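Local atomic coordinates of extracellular solute-binding protein, family 1 (PDB entry 3QUF), a protein that probably captures a solute, perhaps a carbohydrate, outside the cell and delivers it to an ABC-type importer in the membrane. Residues Gln249-Gln252 and Glu253-Gly257; Met262-Gly265 and Pro266-Leu269; Ile164-Gly167 and Lys168-Ser172. One frame throughout, in Å; residues are numbered along the deposited sequence.

How the contacts relate
From the N terminus, the chain first reaches contact 3, one turn after another of helix 160-172, then contact 1 near the end of helix 247-255, and then contact 2, where strand 259-264 runs into a 3-10 turn ahead of helix 269-274. Each contact closes over neighbouring residues, so the three lie in series and neither nest nor cross. Contacts 1 and 2 touch: Phe254, Lys251 and Val250 of the helix pack on Met262 of the strand that follows, and a salt bridge runs from Lys251 to Asp268. Contact 3 stands apart, its centre about 18 Å from that of contact 1, and joins its helix to helices 145-150 and 223-234.

Contact 1: Gln249-Gln252 and Glu253-Gly257; sequences QVKQ and EFVSG
Glu253 N donates to Gln249 O at 3.1 Å, the first of four successive i to i+4 bonds that carry helix 247-255 across the junction of the two segments. Phe254 N follows with Val250 O, and Val255 N with Lys251 O, an almost straight bond with an N-H...O angle of 178°. At Gln252 O the series bends: Ser256 N is still bonded to it at 3.0 Å, but the angle drops to 143° one residue before Gly257 leaves helical angles. Gly257 then takes a positive phi, with its N bonded to Phe254 O, as part of a Schellman motif. A CB at these backbone angles would be jammed against the carbonyl oxygen of Ser256.

Glu253, Gln252 and Ser256 meet two waters, while Val250 and Phe254 face the protein interior. Glu253 folds back along its own helix, with CG anti to the carbonyl carbon (chi1 -71°), and this brings CG to 3.6 Å from Gln249 O. A water joins the same two residues, donating to Gln249 O at 2.9 Å and to Glu253 OE2 at 3.1 Å. A second water links Gln252 OE1 with Ser256 OG through two short contacts. Val255 sets CG2 3.6 Å from Lys251 O, while Phe254 keeps CB 3.5 Å from that same oxygen and turns its ring away from the preceding turn, onto Met262, Leu272 and Ile277. The ammonium of Lys251 leaves this turn altogether for salt bridges with Asp268 and Asp271, and Gln249 OE1 accepts from Ser246 N.

Contact 2: Met262-Gly265 and Pro266-Leu269; sequences MRSG and PWDL
Gly265 lies under the indole of Trp267: its CA sits 3.5 Å from the centroid of the six-membered ring, only 8° off the ring normal, a CH-pi contact over one face. The peptide continues beneath the same ring, with Gly265 N 3.5 Å from Trp267 CZ2. Such closeness depends on the missing side chain, since a CB on Gly265 would run into Trp267 CH2 and Pro266 CD. The ring gets there because Trp267 holds CG between its backbone N and carbonyl carbon (chi1 54°), which folds the indole back over the residues before it. At the ring edge, near its plane, Arg263 NH1 comes to 3.9 Å from Trp267 CZ2, the two planes 56° apart, while Arg263 NE is held by Asn296 OD1.

Below the ring the backbone makes a tight turn. Asp268 N donates to Gly265 O at 3.0 Å, and this is the bond that opens the 3-10 segment 266-268. Asp268 also reaches back with its carboxylate, where Ser264 OG donates to Asp268 OD2; the modelled separation of 2.3 Å is too short for its exact value to be trusted. Met262 CE lies beside the same oxygen at 3.9 Å.

Further out, strand 259-264 is fixed by backbone bonds from Met262 to Phe142 and from Ser264 to Ala140, both on strand 135-144. Pro266 rests on Val138 of that strand. The buried carboxylate of Asp268 has the Lys251 ammonium on OD1, which is likely to keep it ionised; if the serine bond on OD2 is real despite its modelled length, the two partners would probably fix the rotation of the group.

Contact 3: Ile164-Gly167 and Lys168-Ser172; sequences IEMG and KKINS
Lys168 curls back over the preceding turn of helix 160-172 toward Ile164 and Glu165. Its CB lies 3.7 Å from Ile164 O, the acceptor of its own backbone N, and CG, anti to the carbonyl carbon (chi1 -70°), closes to 3.3 Å from that oxygen. The chain bends at chi3, so that CE passes 4.0 Å from Ile164 CG2 and 3.3 Å from Glu165 OE2. Its tip, NZ, gives Glu165 OE2 a weak hydrogen bond of 3.2 Å within a salt bridge.

On the backbone, Lys168 O accepts from both Ser172 N and Ser172 OG, which arrive from opposite faces of its plane. Asn171 N bonds Gly167 O at 2.9 Å, while its side chain reaches beyond the helix: Asn171 OD1 accepts from Ala177 N on strand 176-178. With an alanine here, the amide of Ala177 would probably lose its acceptor and the link to that strand weaken. Met166 and Ile170 lie side by side (CG to CD1 4.2 Å) on the buried face of this amphipathic helix, against helix 145-150. On the exposed face, the Glu165-Lys168 pair is a long, single-oxygen contact, so its electrostatic gain is likely to be modest.

Contact 1: Gln249-Gln252 and Glu253-Gly257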
loop_
_atom_site.group_PDB
_atom_site.type_symbol
_atom_site.label_atom_id
_atom_site.label_comp_id
_atom_site.label_asym_id
_atom_site.label_seq_id
_atom_site.Cartn_x
_atom_site.Cartn_y
_atom_site.Cartn_z
ATOM N N GLN A 249 16.873 -11.253 -4.713
ATOM C CA GLN A 249 17.249 -12.134 -5.825
ATOM C C GLN A 249 16.587 -11.713 -7.145
ATOM O O GLN A 249 17.210 -11.722 -8.211
ATOM C CB GLN A 249 16.911 -13.596 -5.511
ATOM C CG GLN A 249 17.889 -14.261 -4.515
ATOM C CD GLN A 249 17.400 -15.628 -4.076
ATOM O OE1 GLN A 249 16.240 -15.793 -3.678
ATOM N NE2 GLN A 249 18.294 -16.615 -4.134
ATOM N N VAL A 250 15.328 -11.319 -7.079
ATOM C CA VAL A 250 14.657 -10.814 -8.257
ATOM C C VAL A 250 15.378 -9.570 -8.784
ATOM O O VAL A 250 15.655 -9.470 -9.984
ATOM C CB VAL A 250 13.165 -10.550 -7.978
ATOM C CG1 VAL A 250 12.497 -9.817 -9.121
ATOM C CG2 VAL A 250 12.466 -11.889 -7.746
ATOM N N LYS A 251 15.711 -8.672 -7.880
ATOM C CA LYS A 251 16.352 -7.414 -8.250
ATOM C C LYS A 251 17.711 -7.671 -8.900
ATOM O O LYS A 251 18.066 -7.044 -9.888
ATOM C CB LYS A 251 16.493 -6.481 -7.056
ATOM C CG LYS A 251 17.173 -5.138 -7.420
ATOM C CD LYS A 251 16.892 -4.005 -6.456
ATOM C CE LYS A 251 17.658 -4.122 -5.177
ATOM N NZ LYS A 251 17.435 -2.894 -4.323
ATOM N N GLN A 252 18.446 -8.625 -8.345
ATOM C CA GLN A 252 19.729 -9.030 -8.907
ATOM C C GLN A 252 19.584 -9.547 -10.331
ATOM O O GLN A 252 20.379 -9.195 -11.181
ATOM C CB GLN A 252 20.375 -10.063 -7.992
ATOM C CG GLN A 252 21.097 -9.421 -6.830
ATOM C CD GLN A 252 22.499 -8.917 -7.237
ATOM O OE1 GLN A 252 23.029 -9.302 -8.276
ATOM N NE2 GLN A 252 23.073 -8.031 -6.426
ATOM N N GLU A 253 18.564 -10.360 -10.616
ATOM C CA GLU A 253 18.341 -10.802 -11.992
ATOM C C GLU A 253 18.035 -9.641 -12.943
ATOM O O GLU A 253 18.441 -9.652 -14.100
ATOM C CB GLU A 253 17.217 -11.840 -12.070
ATOM C CG GLU A 253 17.577 -13.195 -11.484
ATOM C CD GLU A 253 18.792 -13.778 -12.142
ATOM O OE1 GLU A 253 18.705 -14.080 -13.353
ATOM O OE2 GLU A 253 19.840 -13.893 -11.464
ATOM N N PHE A 254 17.284 -8.649 -12.462
ATOM C CA PHE A 254 16.961 -7.483 -13.288
ATOM C C PHE A 254 18.228 -6.661 -13.639
ATOM O O PHE A 254 18.497 -6.373 -14.808
ATOM C CB PHE A 254 15.904 -6.633 -12.587
ATOM C CG PHE A 254 15.312 -5.575 -13.449
ATOM C CD1 PHE A 254 14.341 -5.887 -14.385
ATOM C CD2 PHE A 254 15.743 -4.266 -13.340
ATOM C CE1 PHE A 254 13.787 -4.912 -15.196
ATOM C CE2 PHE A 254 15.208 -3.283 -14.146
ATOM C CZ PHE A 254 14.222 -3.595 -15.058
ATOM N N VAL A 255 18.976 -6.299 -12.606
ATOM C CA VAL A 255 20.209 -5.533 -12.741
ATOM C C VAL A 255 21.266 -6.260 -13.621
ATOM O O VAL A 255 22.035 -5.621 -14.358
ATOM C CB VAL A 255 20.719 -5.133 -11.316
ATOM C CG1 VAL A 255 22.125 -4.673 -11.349
ATOM C CG2 VAL A 255 19.822 -4.027 -10.754
ATOM N N SER A 256 21.239 -7.595 -13.628
ATOM C CA SER A 256 22.143 -8.386 -14.462
ATOM C C SER A 256 21.742 -8.481 -15.939
ATOM O O SER A 256 22.483 -9.051 -16.745
ATOM C CB SER A 256 22.264 -9.806 -13.895
ATOM O OG SER A 256 22.784 -9.769 -12.586
ATOM N N GLY A 257 20.577 -7.948 -16.301
ATOM C CA GLY A 257 20.145 -7.940 -17.691
ATOM C C GLY A 257 19.465 -9.213 -18.107
ATOM O O GLY A 257 19.290 -9.461 -19.300
HETATM O O HOH W 1 19.323 -13.680 -8.408
HETATM O O HOH W 2 23.159 -8.277 -10.652
#

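Contact 2: Met262-Gly265 and Pro266-Leu269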
loop_
_atom_site.group_PDB
_atom_site.type_symbol
_atom_site.label_atom_id
_atom_site.label_comp_id
_atom_site.label_asym_id
_atom_site.label_seq_id
_atom_site.Cartn_x
_atom_site.Cartn_y
_atom_site.Cartn_z
HETATM N N MSE A 262 10.061 -6.718 -13.471
HETATM C CA MSE A 262 9.931 -6.988 -12.033
HETATM C C MSE A 262 8.947 -6.009 -11.422
HETATM O O MSE A 262 8.776 -4.913 -11.955
HETATM C CB MSE A 262 11.307 -6.817 -11.366
HETATM C CG MSE A 262 11.735 -5.377 -11.185
HETATM SE SE MSE A 262 13.415 -5.217 -10.152
HETATM C CE MSE A 262 12.851 -5.725 -8.464
ATOM N N ARG A 263 8.329 -6.406 -10.310
ATOM C CA ARG A 263 7.545 -5.501 -9.511
ATOM C C ARG A 263 8.493 -4.812 -8.544
ATOM O O ARG A 263 9.235 -5.459 -7.810
ATOM C CB ARG A 263 6.457 -6.280 -8.781
ATOM C CG ARG A 263 5.536 -5.450 -7.958
ATOM C CD ARG A 263 6.028 -5.200 -6.552
ATOM N NE ARG A 263 4.988 -4.622 -5.682
ATOM C CZ ARG A 263 5.156 -4.356 -4.404
ATOM N NH1 ARG A 263 6.310 -4.631 -3.795
ATOM N NH2 ARG A 263 4.153 -3.838 -3.712
ATOM N N SER A 264 8.458 -3.490 -8.516
ATOM C CA SER A 264 9.231 -2.761 -7.525
ATOM C C SER A 264 8.582 -1.419 -7.219
ATOM O O SER A 264 7.383 -1.236 -7.417
ATOM C CB SER A 264 10.675 -2.595 -7.986
ATOM O OG SER A 264 11.491 -2.124 -6.898
ATOM N N GLY A 265 9.350 -0.527 -6.620
ATOM C CA GLY A 265 8.822 0.760 -6.227
ATOM C C GLY A 265 9.964 1.744 -6.069
ATOM O O GLY A 265 11.102 1.449 -6.385
ATOM N N PRO A 266 9.647 2.955 -5.600
ATOM C CA PRO A 266 10.612 4.051 -5.624
ATOM C C PRO A 266 11.893 3.745 -4.844
ATOM O O PRO A 266 12.984 4.296 -5.148
ATOM C CB PRO A 266 9.826 5.184 -4.974
ATOM C CG PRO A 266 8.419 4.919 -5.367
ATOM C CD PRO A 266 8.283 3.419 -5.322
ATOM N N TRP A 267 11.742 2.908 -3.823
ATOM C CA TRP A 267 12.882 2.436 -2.996
ATOM C C TRP A 267 14.029 1.809 -3.807
ATOM O O TRP A 267 15.217 1.878 -3.399
ATOM C CB TRP A 267 12.364 1.474 -1.892
ATOM C CG TRP A 267 11.530 0.289 -2.403
ATOM C CD1 TRP A 267 11.992 -0.933 -2.784
ATOM C CD2 TRP A 267 10.108 0.246 -2.564
ATOM N NE1 TRP A 267 10.948 -1.738 -3.192
ATOM C CE2 TRP A 267 9.782 -1.031 -3.069
ATOM C CE3 TRP A 267 9.080 1.171 -2.347
ATOM C CZ2 TRP A 267 8.474 -1.403 -3.349
ATOM C CZ3 TRP A 267 7.778 0.797 -2.621
ATOM C CH2 TRP A 267 7.495 -0.483 -3.124
ATOM N N ASP A 268 13.731 1.194 -4.949
ATOM C CA ASP A 268 14.756 0.596 -5.811
ATOM C C ASP A 268 15.339 1.522 -6.881
ATOM O O ASP A 268 16.180 1.109 -7.653
ATOM C CB ASP A 268 14.208 -0.642 -6.510
ATOM C CG ASP A 268 14.168 -1.862 -5.601
ATOM O OD1 ASP A 268 14.873 -1.865 -4.569
ATOM O OD2 ASP A 268 13.464 -2.838 -5.952
ATOM N N LEU A 269 14.885 2.766 -6.954
ATOM C CA LEU A 269 15.327 3.626 -8.058
ATOM C C LEU A 269 16.821 3.884 -8.038
ATOM O O LEU A 269 17.442 3.903 -9.087
ATOM C CB LEU A 269 14.617 4.964 -8.033
ATOM C CG LEU A 269 13.311 4.946 -8.792
ATOM C CD1 LEU A 269 12.550 6.215 -8.416
ATOM C CD2 LEU A 269 13.606 4.867 -10.302
#

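Contact 3: Ile164-Gly167 and Lys168-Ser172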
loop_
_atom_site.group_PDB
_atom_site.type_symbol
_atom_site.label_atom_id
_atom_site.label_comp_id
_atom_site.label_asym_id
_atom_site.label_seq_id
_atom_site.Cartn_x
_atom_site.Cartn_y
_atom_site.Cartn_z
ATOM N N ILE A 164 0.905 -11.719 -21.146
ATOM C CA ILE A 164 1.203 -13.144 -21.268
ATOM C C ILE A 164 1.876 -13.373 -22.633
ATOM O O ILE A 164 2.904 -14.067 -22.722
ATOM C CB ILE A 164 -0.053 -14.022 -21.104
ATOM C CG1 ILE A 164 -0.524 -14.006 -19.643
ATOM C CG2 ILE A 164 0.228 -15.473 -21.525
ATOM C CD1 ILE A 164 -1.878 -14.679 -19.400
ATOM N N GLU A 165 1.320 -12.771 -23.679
ATOM C CA GLU A 165 1.888 -12.927 -25.033
ATOM C C GLU A 165 3.319 -12.363 -25.087
ATOM O O GLU A 165 4.199 -12.987 -25.675
ATOM C CB GLU A 165 1.019 -12.237 -26.079
ATOM C CG GLU A 165 -0.312 -12.938 -26.364
ATOM C CD GLU A 165 -0.177 -14.417 -26.808
ATOM O OE1 GLU A 165 0.568 -14.698 -27.778
ATOM O OE2 GLU A 165 -0.824 -15.296 -26.180
HETATM N N MSE A 166 3.554 -11.221 -24.437
HETATM C CA MSE A 166 4.895 -10.633 -24.381
HETATM C C MSE A 166 5.865 -11.541 -23.636
HETATM O O MSE A 166 7.008 -11.717 -24.074
HETATM C CB MSE A 166 4.858 -9.268 -23.697
HETATM C CG MSE A 166 6.180 -8.502 -23.701
HETATM SE SE MSE A 166 6.230 -7.132 -22.333
HETATM C CE MSE A 166 5.907 -8.273 -20.768
ATOM N N GLY A 167 5.405 -12.108 -22.538
ATOM C CA GLY A 167 6.221 -12.960 -21.703
ATOM C C GLY A 167 6.683 -14.201 -22.465
ATOM O O GLY A 167 7.831 -14.629 -22.320
ATOM N N LYS A 168 5.770 -14.790 -23.234
ATOM C CA LYS A 168 6.070 -16.041 -23.946
ATOM C C LYS A 168 7.190 -15.790 -24.930
ATOM O O LYS A 168 8.093 -16.625 -25.069
ATOM C CB LYS A 168 4.822 -16.604 -24.631
ATOM C CG LYS A 168 3.809 -17.137 -23.633
ATOM C CD LYS A 168 2.682 -17.989 -24.211
ATOM C CE LYS A 168 1.577 -17.165 -24.839
ATOM N NZ LYS A 168 0.727 -18.054 -25.714
ATOM N N LYS A 169 7.127 -14.642 -25.595
ATOM C CA LYS A 169 8.135 -14.241 -26.566
ATOM C C LYS A 169 9.484 -13.988 -25.923
ATOM O O LYS A 169 10.505 -14.361 -26.471
ATOM C CB LYS A 169 7.699 -12.994 -27.309
ATOM C CG LYS A 169 6.468 -13.176 -28.188
ATOM C CD LYS A 169 6.082 -11.849 -28.852
ATOM C CE LYS A 169 4.742 -11.900 -29.613
ATOM N NZ LYS A 169 4.134 -10.521 -29.733
ATOM N N ILE A 170 9.499 -13.315 -24.770
ATOM C CA ILE A 170 10.746 -13.081 -24.071
ATOM C C ILE A 170 11.365 -14.406 -23.645
ATOM O O ILE A 170 12.583 -14.579 -23.720
ATOM C CB ILE A 170 10.549 -12.163 -22.820
ATOM C CG1 ILE A 170 10.244 -10.725 -23.247
ATOM C CG2 ILE A 170 11.778 -12.202 -21.919
ATOM C CD1 ILE A 170 9.762 -9.808 -22.044
ATOM N N ASN A 171 10.545 -15.348 -23.187
ATOM C CA ASN A 171 11.093 -16.586 -22.646
ATOM C C ASN A 171 11.720 -17.410 -23.745
ATOM O O ASN A 171 12.739 -18.072 -23.502
ATOM C CB ASN A 171 10.045 -17.385 -21.885
ATOM C CG ASN A 171 9.722 -16.771 -20.521
ATOM O OD1 ASN A 171 10.574 -16.143 -19.879
ATOM N ND2 ASN A 171 8.499 -16.973 -20.068
ATOM N N SER A 172 11.118 -17.312 -24.935
ATOM C CA SER A 172 11.634 -17.904 -26.173
ATOM C C SER A 172 13.092 -17.538 -26.419
ATOM O O SER A 172 13.858 -18.376 -26.901
ATOM C CB SER A 172 10.822 -17.418 -27.395
ATOM O OG SER A 172 9.482 -17.885 -27.372
#